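Local coordinates for galactofuranose-binding protein YtfQ (Escherichia coli, PDB 2VK2) that binds alpha- and beta-galactofuranose in the periplasm as the solute-binding component of the YtfQRT-YjfF ABC transporter, at residues 177-180 with 181-185. Sequence-based numbering, arbitrary orientation.
Sequences EVME and SFIKA
Val178 and Phe182 meet one turn apart on a continuous alpha-helix, with residues 177-180 leading directly into 181-185. Four i to i+4 backbone hydrogen bonds join the two parts. They run from Ser181 N to Glu177 O, Phe182 N to Val178 O, Ile183 N to Met179 O and Lys184 N to Glu180 O. The Ile183 N to Met179 O bond is 2.9 Å long, and its N-H...O angle is 163°. Val178 O is gripped twice. Phe182 N donates to Val178 O at 3.0 Å. Ser181 OG donates to the same Val178 O at 2.6 Å. The OG lies in the carbonyl plane, on a lone pair. The Ser181 hydroxyl is tucked over its own backbone (chi1 77°), which turns OG back toward the preceding turn.

Val178 and Phe182 run side by side. CG1 of Val178 makes a CH-pi contact over one face of the Phe182 ring, 3.8 Å from the centroid and offset toward the rim. Its nearest ring atom is CZ, with Val178 CG1 to Phe182 CZ at 3.4 Å. With the Phe182 ring cut back to an alanine here, CG1 of Val178 would probably lose its aromatic partner and a gap would open against Val132 and Leu134. The Met179 chain lies across that of Ile183, with Met179 CG 4.0 Å from Ile183 CD1. The bend of Met179 at chi2 (66°) also brings its CE to Ile183 CG1. Lys184 CG runs past Glu180 O at 3.4 Å.

Helix 172-185 packs against the mixed sheet of its alpha/beta lobe, in the two-lobed fold of periplasmic sugar-binding proteins. Val178, Met179 and Phe182 touch strand 129-135. Val178 and Phe182 also pack on strand 160-167. Met179 and Glu180 reach helix 200-212.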
# COMPACT_ATOMS: atom_id res chain seq x y z
N GLU A 177 -2.90 -10.47 -15.12
CA GLU A 177 -2.14 -10.57 -16.37
C GLU A 177 -0.72 -11.08 -16.13
O GLU A 177 -0.25 -11.98 -16.83
CB GLU A 177 -2.09 -9.20 -17.05
CG GLU A 177 -1.30 -9.14 -18.35
CD GLU A 177 -1.11 -7.71 -18.83
OE1 GLU A 177 -2.08 -6.93 -18.76
OE2 GLU A 177 0.00 -7.38 -19.29
N VAL A 178 -0.05 -10.52 -15.14
CA VAL A 178 1.32 -10.92 -14.83
C VAL A 178 1.36 -12.34 -14.27
O VAL A 178 2.22 -13.13 -14.66
CB VAL A 178 1.99 -9.92 -13.86
CG1 VAL A 178 3.37 -10.41 -13.45
CG2 VAL A 178 2.09 -8.55 -14.52
N MET A 179 0.42 -12.68 -13.39
CA MET A 179 0.35 -14.05 -12.87
C MET A 179 0.12 -15.07 -13.98
O MET A 179 0.72 -16.15 -13.96
CB MET A 179 -0.75 -14.19 -11.81
CG MET A 179 -0.72 -15.52 -11.06
SD MET A 179 0.76 -15.70 -10.04
CE MET A 179 0.70 -17.45 -9.66
N GLU A 180 -0.74 -14.73 -14.95
CA GLU A 180 -0.95 -15.59 -16.12
C GLU A 180 0.36 -15.87 -16.84
O GLU A 180 0.63 -17.01 -17.23
CB GLU A 180 -1.95 -14.96 -17.09
CG GLU A 180 -3.40 -15.03 -16.64
CD GLU A 180 -4.34 -14.15 -17.47
OE1 GLU A 180 -3.85 -13.27 -18.20
OE2 GLU A 180 -5.57 -14.35 -17.38
N SER A 181 1.18 -14.84 -17.02
CA SER A 181 2.48 -14.99 -17.68
C SER A 181 3.43 -15.86 -16.85
O SER A 181 4.18 -16.66 -17.41
CB SER A 181 3.11 -13.63 -17.97
OG SER A 181 3.67 -13.04 -16.81
N PHE A 182 3.41 -15.69 -15.53
CA PHE A 182 4.23 -16.51 -14.64
C PHE A 182 3.82 -17.98 -14.71
O PHE A 182 4.68 -18.86 -14.77
CB PHE A 182 4.12 -16.04 -13.18
CG PHE A 182 4.76 -14.70 -12.89
CD1 PHE A 182 5.64 -14.09 -13.78
CD2 PHE A 182 4.52 -14.08 -11.67
CE1 PHE A 182 6.23 -12.87 -13.47
CE2 PHE A 182 5.11 -12.87 -11.36
CZ PHE A 182 5.96 -12.26 -12.25
N ILE A 183 2.52 -18.24 -14.69
CA ILE A 183 1.99 -19.61 -14.76
C ILE A 183 2.43 -20.29 -16.06
O ILE A 183 2.90 -21.43 -16.03
CB ILE A 183 0.45 -19.61 -14.65
CG1 ILE A 183 0.03 -19.27 -13.21
CG2 ILE A 183 -0.13 -20.97 -15.04
CD1 ILE A 183 -1.45 -18.96 -13.06
N LYS A 184 2.29 -19.59 -17.18
CA LYS A 184 2.69 -20.13 -18.48
C LYS A 184 4.20 -20.35 -18.59
O LYS A 184 4.65 -21.25 -19.31
CB LYS A 184 2.23 -19.20 -19.61
CG LYS A 184 0.72 -19.19 -19.81
CD LYS A 184 0.30 -18.16 -20.83
CE LYS A 184 -1.21 -17.98 -20.86
NZ LYS A 184 -1.61 -16.85 -21.75
N ALA A 185 4.98 -19.54 -17.87
CA ALA A 185 6.44 -19.67 -17.86
C ALA A 185 6.95 -20.73 -16.89
O ALA A 185 8.15 -21.04 -16.89
CB ALA A 185 7.08 -18.32 -17.54